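Local coordinates for DNA translocase coupling protein (Clostridium perfringens, PDB 6O1W) that probably binds ATP and DNA and, as a membrane-associated coupling protein of plasmid conjugation, is thought to act as an ATP-driven DNA translocase, at residues Y104-Q108 with E109-V113; F171-E174 with Y175-V178; I233-L236 with A237-M240. One frame throughout, in Å; residues are numbered along the deposited sequence.

Contact 1: Y104-Q108 with E109-V113; sequences YIEEQ and EGVVV
Val-111 receives two side chains from the segment just before it. Its CG2 methyl lies 3.5 Å from NE2 of Gln-108, whose chain runs out extended and lays its aliphatic part and amide beside the methyl. Its other methyl, CG1, meets the aliphatic CG of Glu-106 at 3.6 Å. Glu-106 then bends about its CB-CG bond (chi2 -68°), which brings OE2 to 3.3 Å from CG2 of Val-113, while OE1 makes a long, weak ion pair with Lys-123. A beta-branched valine suits this place, since it can offer one methyl to each neighbour while its backbone enters a strand.

Among the polar contacts, the direct bond runs from Val-111 N to Gln-108 O, 3.2 Å, with the donor above the carbonyl plane. Away from the turn one water accepts from Glu-106 N at 3.0 Å and donates to Val-111 O at 2.9 Å; at the turn a second joins Glu-107 O to Glu-109 N. The carboxylate of Glu-109 has its partner outside the turn, a salt bridge with Arg-228.

Gly-110 has a positive phi of 88°, where a side chain would jam against the preceding carbonyl oxygen. It is the third residue of a type II beta turn from Gln-108 to Val-111, which reverses the loop into strand 111-116 at one side of the mixed sheet of the FtsK/SpoIIIE-type domain.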
ATOM      1  N   TYR A 104     -16.393  -7.996   5.109  1.00 43.39           N
ATOM      2  CA  TYR A 104     -15.244  -8.249   4.245  1.00 42.63           C
ATOM      3  C   TYR A 104     -14.268  -9.296   4.808  1.00 44.46           C
ATOM      4  O   TYR A 104     -13.471  -9.833   4.043  1.00 43.78           O
ATOM      5  CB  TYR A 104     -14.503  -6.947   3.900  1.00 44.22           C
ATOM      6  CG  TYR A 104     -15.353  -5.914   3.188  1.00 47.16           C
ATOM      7  CD1 TYR A 104     -15.767  -6.109   1.875  1.00 49.65           C
ATOM      8  CD2 TYR A 104     -15.659  -4.700   3.793  1.00 47.74           C
ATOM      9  CE1 TYR A 104     -16.523  -5.146   1.205  1.00 51.72           C
ATOM     10  CE2 TYR A 104     -16.420  -3.736   3.140  1.00 48.48           C
ATOM     11  CZ  TYR A 104     -16.857  -3.967   1.847  1.00 57.19           C
ATOM     12  OH  TYR A 104     -17.576  -3.004   1.189  1.00 61.64           O
ATOM     13  N   ILE A 105     -14.335  -9.590   6.122  1.00 41.10           N
ATOM     14  CA  ILE A 105     -13.459 -10.565   6.772  1.00 41.68           C
ATOM     15  C   ILE A 105     -13.576 -11.919   6.085  1.00 48.53           C
ATOM     16  O   ILE A 105     -14.680 -12.457   5.965  1.00 48.64           O
ATOM     17  CB  ILE A 105     -13.676 -10.649   8.311  1.00 44.38           C
ATOM     18  CG1 ILE A 105     -13.176  -9.377   8.994  1.00 44.13           C
ATOM     19  CG2 ILE A 105     -12.978 -11.888   8.909  1.00 44.15           C
ATOM     20  CD1 ILE A 105     -13.550  -9.230  10.393  1.00 50.50           C
ATOM     21  N   GLU A 106     -12.431 -12.443   5.617  1.00 46.76           N
ATOM     22  CA  GLU A 106     -12.325 -13.723   4.917  1.00 46.47           C
ATOM     23  C   GLU A 106     -12.381 -14.877   5.872  1.00 49.53           C
ATOM     24  O   GLU A 106     -11.860 -14.805   6.991  1.00 47.74           O
ATOM     25  CB  GLU A 106     -11.022 -13.805   4.113  1.00 47.96           C
ATOM     26  CG  GLU A 106     -10.914 -12.764   3.010  1.00 60.32           C
ATOM     27  CD  GLU A 106     -11.874 -12.909   1.844  1.00 79.16           C
ATOM     28  OE1 GLU A 106     -11.910 -14.000   1.236  1.00 56.11           O
ATOM     29  OE2 GLU A 106     -12.578 -11.923   1.527  1.00 85.44           O
ATOM     30  N   GLU A 107     -12.973 -15.971   5.392  1.00 47.14           N
ATOM     31  CA  GLU A 107     -13.139 -17.237   6.105  1.00 47.41           C
ATOM     32  C   GLU A 107     -11.805 -17.964   6.151  1.00 50.40           C
ATOM     33  O   GLU A 107     -11.438 -18.543   7.185  1.00 51.30           O
ATOM     34  CB  GLU A 107     -14.251 -18.087   5.433  1.00 49.73           C
ATOM     35  CG  GLU A 107     -14.117 -18.292   3.919  1.00 68.42           C
ATOM     36  CD  GLU A 107     -14.732 -17.280   2.957  1.00 98.59           C
ATOM     37  OE1 GLU A 107     -14.881 -16.091   3.326  1.00 87.77           O
ATOM     38  OE2 GLU A 107     -15.049 -17.683   1.813  1.00 95.86           O
ATOM     39  N   GLN A 108     -11.035 -17.852   5.054  1.00 44.51           N
ATOM     40  CA  GLN A 108      -9.725 -18.460   4.923  1.00 43.67           C
ATOM     41  C   GLN A 108      -8.693 -17.735   5.803  1.00 45.73           C
ATOM     42  O   GLN A 108      -8.428 -16.544   5.613  1.00 45.67           O
ATOM     43  CB  GLN A 108      -9.303 -18.470   3.453  1.00 45.46           C
ATOM     44  CG  GLN A 108      -8.275 -19.547   3.113  1.00 52.22           C
ATOM     45  CD  GLN A 108      -7.824 -19.433   1.685  1.00 68.69           C
ATOM     46  OE1 GLN A 108      -8.625 -19.284   0.758  1.00 71.22           O
ATOM     47  NE2 GLN A 108      -6.524 -19.491   1.474  1.00 51.94           N
ATOM     48  N   GLU A 109      -8.137 -18.462   6.786  1.00 39.14           N
ATOM     49  CA  GLU A 109      -7.131 -17.963   7.725  1.00 38.12           C
ATOM     50  C   GLU A 109      -5.917 -17.459   6.928  1.00 39.82           C
ATOM     51  O   GLU A 109      -5.486 -18.133   5.999  1.00 40.68           O
ATOM     52  CB  GLU A 109      -6.725 -19.108   8.702  1.00 39.22           C
ATOM     53  CG  GLU A 109      -5.918 -18.658   9.907  1.00 44.35           C
ATOM     54  CD  GLU A 109      -4.458 -18.292   9.681  1.00 61.07           C
ATOM     55  OE1 GLU A 109      -3.797 -18.925   8.826  1.00 53.78           O
ATOM     56  OE2 GLU A 109      -3.980 -17.353  10.357  1.00 54.69           O
ATOM     57  N   GLY A 110      -5.401 -16.288   7.277  1.00 34.72           N
ATOM     58  CA  GLY A 110      -4.240 -15.717   6.593  1.00 34.03           C
ATOM     59  C   GLY A 110      -4.548 -14.873   5.371  1.00 35.26           C
ATOM     60  O   GLY A 110      -3.648 -14.247   4.812  1.00 35.08           O
ATOM     61  N   VAL A 111      -5.811 -14.840   4.950  1.00 30.49           N
ATOM     62  CA  VAL A 111      -6.261 -14.042   3.809  1.00 29.70           C
ATOM     63  C   VAL A 111      -6.852 -12.760   4.375  1.00 33.63           C
ATOM     64  O   VAL A 111      -7.740 -12.804   5.249  1.00 32.42           O
ATOM     65  CB  VAL A 111      -7.277 -14.774   2.860  1.00 33.35           C
ATOM     66  CG1 VAL A 111      -7.710 -13.869   1.704  1.00 33.39           C
ATOM     67  CG2 VAL A 111      -6.681 -16.055   2.290  1.00 33.24           C
ATOM     68  N   VAL A 112      -6.350 -11.618   3.872  1.00 30.42           N
ATOM     69  CA  VAL A 112      -6.818 -10.287   4.250  1.00 30.52           C
ATOM     70  C   VAL A 112      -7.268  -9.489   3.011  1.00 35.59           C
ATOM     71  O   VAL A 112      -6.798  -9.747   1.909  1.00 33.22           O
ATOM     72  CB  VAL A 112      -5.780  -9.521   5.134  1.00 33.96           C
ATOM     73  CG1 VAL A 112      -5.404 -10.342   6.379  1.00 32.78           C
ATOM     74  CG2 VAL A 112      -4.529  -9.131   4.341  1.00 33.52           C
ATOM     75  N   VAL A 113      -8.196  -8.540   3.201  1.00 34.65           N
ATOM     76  CA  VAL A 113      -8.709  -7.667   2.151  1.00 35.12           C
ATOM     77  C   VAL A 113      -8.253  -6.225   2.470  1.00 37.26           C
ATOM     78  O   VAL A 113      -8.432  -5.770   3.601  1.00 35.64           O
ATOM     79  CB  VAL A 113     -10.246  -7.781   1.978  1.00 40.07           C
ATOM     80  CG1 VAL A 113     -10.694  -7.112   0.685  1.00 39.43           C
ATOM     81  CG2 VAL A 113     -10.695  -9.243   1.989  1.00 40.72           C
TER
HETATM   82  O   HOH W   1      -9.821 -11.134   6.436  1.00 37.82           O
HETATM   83  O   HOH W   2      -9.324 -21.016   7.056  1.00 48.51           O

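Contact 2: F171-E174 with Y175-V178; sequences FGLE and YEKV
Gly-172 O is gripped by two backbone N-H groups, Tyr-175 N at 3.1 Å and Glu-176 N at 3.4 Å, both in weak bonds. They wind the chain into a short turn, with helical backbone angles at 175-177, in the loop between strands 159-163 and 179-182 of the P-loop NTPase fold. A further backbone bond, from Lys-177 N to Glu-174 O, is 3.3 Å long; it joins residues three apart, and its donor stands well above the carbonyl plane, 69° out of it.

The inner side of the turn is aromatic. Phe-171 and Tyr-175 form a T-shaped pair: the edge of the phenylalanine ring points at the face of the tyrosine, the centroids are 5.5 Å apart and the planes meet at 77°. CD1 of Phe-171 does the touching, over one face and offset toward the rim, 4.0 Å from Tyr-175 CG. Aromatic rings suit these two buried places because their faces and edges can meet each other and further partners: Phe-171 also makes a cation-pi contact with Arg-147 of helix 142-155, while Tyr-175 stacks with Phe-349 and gives its hydroxyl a hydrogen-bond partner in Asp-345.

The outer side is charged and exposed, as suits Glu-174 and Lys-177. Their side chains run alongside each other in the same direction. The lysine bends about its CB-CG bond (chi2 -97°), and this brings NZ back over the turn to a weak bond with Leu-173 O. Its salt bridge to the glutamate is long, but one water bridges the pair, donating to Glu-174 OE2 at 3.0 Å and accepting from Lys-177 NZ at 3.2 Å.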
ATOM      1  N   PHE A 171      -0.668   3.262  19.169  1.00 33.51           N
ATOM      2  CA  PHE A 171      -1.302   2.009  19.624  1.00 33.14           C
ATOM      3  C   PHE A 171      -1.661   2.162  21.090  1.00 36.62           C
ATOM      4  O   PHE A 171      -0.913   1.737  21.979  1.00 34.14           O
ATOM      5  CB  PHE A 171      -0.412   0.790  19.404  1.00 34.50           C
ATOM      6  CG  PHE A 171      -0.078   0.519  17.964  1.00 35.56           C
ATOM      7  CD1 PHE A 171      -1.036  -0.001  17.095  1.00 37.05           C
ATOM      8  CD2 PHE A 171       1.212   0.732  17.482  1.00 36.82           C
ATOM      9  CE1 PHE A 171      -0.718  -0.279  15.763  1.00 37.85           C
ATOM     10  CE2 PHE A 171       1.528   0.449  16.151  1.00 39.36           C
ATOM     11  CZ  PHE A 171       0.555  -0.037  15.298  1.00 37.41           C
ATOM     12  N   GLY A 172      -2.776   2.850  21.308  1.00 35.09           N
ATOM     13  CA  GLY A 172      -3.305   3.178  22.620  1.00 35.83           C
ATOM     14  C   GLY A 172      -3.614   2.005  23.508  1.00 40.58           C
ATOM     15  O   GLY A 172      -3.303   0.858  23.176  1.00 39.15           O
ATOM     16  N   LEU A 173      -4.252   2.294  24.642  1.00 40.30           N
ATOM     17  CA  LEU A 173      -4.572   1.304  25.685  1.00 41.08           C
ATOM     18  C   LEU A 173      -5.519   0.196  25.223  1.00 44.35           C
ATOM     19  O   LEU A 173      -5.456  -0.901  25.749  1.00 45.46           O
ATOM     20  CB  LEU A 173      -5.106   1.999  26.953  1.00 41.83           C
ATOM     21  CG  LEU A 173      -4.145   2.943  27.688  1.00 47.80           C
ATOM     22  CD1 LEU A 173      -4.875   3.744  28.748  1.00 48.23           C
ATOM     23  CD2 LEU A 173      -2.968   2.200  28.297  1.00 52.81           C
ATOM     24  N   GLU A 174      -6.360   0.471  24.231  1.00 40.68           N
ATOM     25  CA  GLU A 174      -7.283  -0.512  23.689  1.00 40.94           C
ATOM     26  C   GLU A 174      -6.538  -1.584  22.894  1.00 43.15           C
ATOM     27  O   GLU A 174      -6.933  -2.749  22.968  1.00 42.00           O
ATOM     28  CB  GLU A 174      -8.412   0.157  22.895  1.00 42.50           C
ATOM     29  CG  GLU A 174      -9.334   1.029  23.758  1.00 54.28           C
ATOM     30  CD  GLU A 174     -10.047   0.359  24.924  1.00 82.52           C
ATOM     31  OE1 GLU A 174     -10.959  -0.462  24.672  1.00 97.08           O
ATOM     32  OE2 GLU A 174      -9.703   0.663  26.090  1.00 74.10           O
ATOM     33  N   TYR A 175      -5.401  -1.212  22.224  1.00 37.84           N
ATOM     34  CA  TYR A 175      -4.512  -2.141  21.496  1.00 35.27           C
ATOM     35  C   TYR A 175      -3.790  -3.041  22.451  1.00 39.07           C
ATOM     36  O   TYR A 175      -3.598  -4.210  22.144  1.00 38.70           O
ATOM     37  CB  TYR A 175      -3.527  -1.411  20.573  1.00 34.67           C
ATOM     38  CG  TYR A 175      -4.214  -1.042  19.289  1.00 36.19           C
ATOM     39  CD1 TYR A 175      -4.391  -1.985  18.276  1.00 38.20           C
ATOM     40  CD2 TYR A 175      -4.839   0.194  19.143  1.00 36.87           C
ATOM     41  CE1 TYR A 175      -5.140  -1.695  17.140  1.00 38.90           C
ATOM     42  CE2 TYR A 175      -5.570   0.505  17.996  1.00 37.63           C
ATOM     43  CZ  TYR A 175      -5.715  -0.443  16.998  1.00 42.99           C
ATOM     44  OH  TYR A 175      -6.414  -0.145  15.861  1.00 41.75           O
ATOM     45  N   GLU A 176      -3.458  -2.521  23.636  1.00 36.72           N
ATOM     46  CA  GLU A 176      -2.797  -3.266  24.706  1.00 38.05           C
ATOM     47  C   GLU A 176      -3.671  -4.392  25.264  1.00 40.53           C
ATOM     48  O   GLU A 176      -3.142  -5.313  25.870  1.00 39.74           O
ATOM     49  CB  GLU A 176      -2.380  -2.322  25.845  1.00 40.08           C
ATOM     50  CG  GLU A 176      -0.905  -1.974  25.807  1.00 56.65           C
ATOM     51  CD  GLU A 176      -0.366  -1.312  27.058  1.00 88.32           C
ATOM     52  OE1 GLU A 176      -1.176  -0.878  27.910  1.00 88.78           O
ATOM     53  OE2 GLU A 176       0.879  -1.221  27.182  1.00 85.17           O
ATOM     54  N   LYS A 177      -4.995  -4.331  25.064  1.00 37.84           N
ATOM     55  CA  LYS A 177      -5.886  -5.403  25.539  1.00 38.37           C
ATOM     56  C   LYS A 177      -5.732  -6.653  24.662  1.00 43.45           C
ATOM     57  O   LYS A 177      -6.015  -7.748  25.141  1.00 44.99           O
ATOM     58  CB  LYS A 177      -7.367  -4.969  25.497  1.00 40.30           C
ATOM     59  CG  LYS A 177      -7.689  -3.646  26.173  1.00 54.58           C
ATOM     60  CD  LYS A 177      -8.196  -3.806  27.591  1.00 68.27           C
ATOM     61  CE  LYS A 177      -8.642  -2.490  28.182  1.00 82.24           C
ATOM     62  NZ  LYS A 177      -7.506  -1.549  28.408  1.00 96.88           N
ATOM     63  N   VAL A 178      -5.314  -6.486  23.371  1.00 37.67           N
ATOM     64  CA  VAL A 178      -5.246  -7.589  22.405  1.00 36.63           C
ATOM     65  C   VAL A 178      -3.816  -8.038  22.026  1.00 39.87           C
ATOM     66  O   VAL A 178      -3.655  -9.027  21.306  1.00 40.17           O
ATOM     67  CB  VAL A 178      -6.090  -7.271  21.142  1.00 40.93           C
ATOM     68  CG1 VAL A 178      -7.543  -6.953  21.505  1.00 39.69           C
ATOM     69  CG2 VAL A 178      -5.474  -6.147  20.304  1.00 40.98           C
TER
HETATM   70  O   HOH W   3      -8.586   1.424  28.751  1.00 73.68           O

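Contact 3: I233-L236 with A237-M240; sequences IDEL and AELM
Leu-236, Glu-235 and Ala-237 carry this contact, in which the chain leaves strand 229-233 and starts the short helix 237-240. Leu-236 works with both its backbone and its side chain. Its carbonyl oxygen takes two bonds, from Met-240 N at 2.9 Å, in the carbonyl plane, and from Leu-239 N at 3.0 Å, well above that plane. Its side chain brings CG to 3.6 Å from CG of Met-240, present here as selenomethionine. Both side chains are apolar and buried, and cross at a slant.

Glu-235 caps the first turn. With CG opposite the backbone N (chi1 177°) and a bend at chi2 of 48°, its chain curls forward until OE2 accepts from Ala-237 N at 2.8 Å. The bond is nearly straight, 164° at the hydrogen, and uses the lone pair turned away from the other oxygen; OE1 itself accepts from Gln-279 N. Bonds to both oxygens fix the rotation of the carboxylate. Ala-237 suits the spot because its small CB fits closely beside OE2, 3.2 Å away. The backbone of Glu-235 takes part too: its O accepts from Glu-238 N, and a water links Glu-235 N to Glu-238 OE1; that oxygen also accepts from Phe-165 N.

An apolar strand, 229-233, followed directly by Asp-234 and Glu-235, is consistent with a Walker B motif, and the side chain of Glu-235 touches the P-loop. Around the turn, Ile-233 and Leu-239 touch through their CD1 methyls and both pack on Phe-192 of helix 185-209. Leu-236 packs against Ile-276 and Val-278 of strand 272-278, and Met-240 meets helix 247-266.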
ATOM      1  N   ILE A 233       4.798  -2.653  12.457  1.00 24.73           N
ATOM      2  CA  ILE A 233       5.824  -1.651  12.705  1.00 25.13           C
ATOM      3  C   ILE A 233       5.229  -0.379  12.133  1.00 31.16           C
ATOM      4  O   ILE A 233       5.095  -0.242  10.913  1.00 32.13           O
ATOM      5  CB  ILE A 233       7.171  -2.083  12.038  1.00 28.39           C
ATOM      6  CG1 ILE A 233       7.711  -3.411  12.673  1.00 27.10           C
ATOM      7  CG2 ILE A 233       8.202  -0.953  12.055  1.00 29.02           C
ATOM      8  CD1 ILE A 233       8.788  -4.127  11.864  1.00 26.72           C
ATOM      9  N   ASP A 234       4.825   0.531  13.017  1.00 28.58           N
ATOM     10  CA  ASP A 234       4.211   1.804  12.627  1.00 29.60           C
ATOM     11  C   ASP A 234       5.130   2.643  11.755  1.00 34.32           C
ATOM     12  O   ASP A 234       4.662   3.245  10.793  1.00 34.01           O
ATOM     13  CB  ASP A 234       3.781   2.613  13.859  1.00 31.47           C
ATOM     14  CG  ASP A 234       2.999   3.869  13.485  1.00 49.38           C
ATOM     15  OD1 ASP A 234       1.804   3.737  13.093  1.00 51.37           O
ATOM     16  OD2 ASP A 234       3.583   4.975  13.560  1.00 52.10           O
ATOM     17  N   GLU A 235       6.446   2.668  12.065  1.00 29.64           N
ATOM     18  CA  GLU A 235       7.358   3.470  11.271  1.00 29.36           C
ATOM     19  C   GLU A 235       8.689   2.788  11.180  1.00 33.07           C
ATOM     20  O   GLU A 235       9.391   2.676  12.196  1.00 34.29           O
ATOM     21  CB  GLU A 235       7.442   4.922  11.825  1.00 30.91           C
ATOM     22  CG  GLU A 235       8.428   5.842  11.100  1.00 42.42           C
ATOM     23  CD  GLU A 235       8.308   5.821   9.585  1.00 54.46           C
ATOM     24  OE1 GLU A 235       7.264   6.279   9.059  1.00 36.51           O
ATOM     25  OE2 GLU A 235       9.240   5.300   8.929  1.00 36.16           O
ATOM     26  N   LEU A 236       9.041   2.320   9.964  1.00 28.46           N
ATOM     27  CA  LEU A 236      10.305   1.620   9.705  1.00 28.64           C
ATOM     28  C   LEU A 236      11.533   2.497   9.999  1.00 34.60           C
ATOM     29  O   LEU A 236      12.542   1.957  10.452  1.00 35.21           O
ATOM     30  CB  LEU A 236      10.369   1.071   8.267  1.00 28.23           C
ATOM     31  CG  LEU A 236      11.499   0.075   7.894  1.00 32.75           C
ATOM     32  CD1 LEU A 236      11.537  -1.140   8.799  1.00 32.09           C
ATOM     33  CD2 LEU A 236      11.379  -0.356   6.463  1.00 35.33           C
ATOM     34  N   ALA A 237      11.441   3.833   9.784  1.00 31.28           N
ATOM     35  CA  ALA A 237      12.557   4.762  10.057  1.00 31.80           C
ATOM     36  C   ALA A 237      13.037   4.704  11.519  1.00 36.35           C
ATOM     37  O   ALA A 237      14.224   4.866  11.757  1.00 36.58           O
ATOM     38  CB  ALA A 237      12.189   6.190   9.675  1.00 32.05           C
ATOM     39  N   GLU A 238      12.137   4.423  12.480  1.00 32.72           N
ATOM     40  CA  GLU A 238      12.478   4.288  13.920  1.00 33.52           C
ATOM     41  C   GLU A 238      13.437   3.091  14.197  1.00 39.36           C
ATOM     42  O   GLU A 238      14.165   3.097  15.195  1.00 38.57           O
ATOM     43  CB  GLU A 238      11.197   4.147  14.761  1.00 34.43           C
ATOM     44  CG  GLU A 238      10.398   5.449  14.851  1.00 43.67           C
ATOM     45  CD  GLU A 238       8.970   5.384  15.372  1.00 64.04           C
ATOM     46  OE1 GLU A 238       8.505   4.287  15.763  1.00 43.54           O
ATOM     47  OE2 GLU A 238       8.306   6.444  15.368  1.00 63.78           O
ATOM     48  N   LEU A 239      13.431   2.075  13.309  1.00 36.52           N
ATOM     49  CA  LEU A 239      14.302   0.906  13.431  1.00 37.62           C
ATOM     50  C   LEU A 239      15.493   0.973  12.450  1.00 46.71           C
ATOM     51  O   LEU A 239      16.540   0.405  12.744  1.00 47.22           O
ATOM     52  CB  LEU A 239      13.510  -0.391  13.142  1.00 37.08           C
ATOM     53  CG  LEU A 239      12.390  -0.821  14.114  1.00 40.98           C
ATOM     54  CD1 LEU A 239      11.731  -2.067  13.622  1.00 39.70           C
ATOM     55  CD2 LEU A 239      12.921  -1.076  15.538  1.00 41.29           C
HETATM   56  N   MSE A 240      15.306   1.593  11.268  1.00 46.16           N
HETATM   57  CA  MSE A 240      16.316   1.619  10.204  1.00 48.40           C
HETATM   58  C   MSE A 240      17.171   2.874  10.144  1.00 50.42           C
HETATM   59  O   MSE A 240      18.352   2.760   9.828  1.00 49.39           O
HETATM   60  CB  MSE A 240      15.680   1.363   8.830  1.00 52.35           C
HETATM   61  CG  MSE A 240      15.030   0.006   8.701  1.00 62.64           C
HETATM   62 SE   MSE A 240      16.294  -1.473   8.778  1.00 75.57          SE
HETATM   63  CE  MSE A 240      15.153  -2.828   9.728  1.00 71.97           C
TER
HETATM   64  O   HOH W   4       7.846   1.968  14.621  1.00 37.41           O

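Overall arrangement
The three contacts follow one another along the chain, and none nests in or crosses another. Contact 1 closes a tight turn leading into strand 111-116, next to the outermost strand 121-125. Contact 2 closes a turn ahead of strand 179-182, at the other edge of the same ten-stranded sheet, and contact 3 turns strand 229-233 into helix 237-240. Contacts 2 and 3 meet where Phe-171 CE2 packs 3.9 Å from Asp-234 CB; contact 1 is apart, its nearest atoms about 13 Å from contact 2. Helix 142-155, which follows the P-loop, relates all three: Ile-105 and Val-112, then Tyr-175 and Val-178, rest on it, and Asp-234 pairs weakly with its Arg-147.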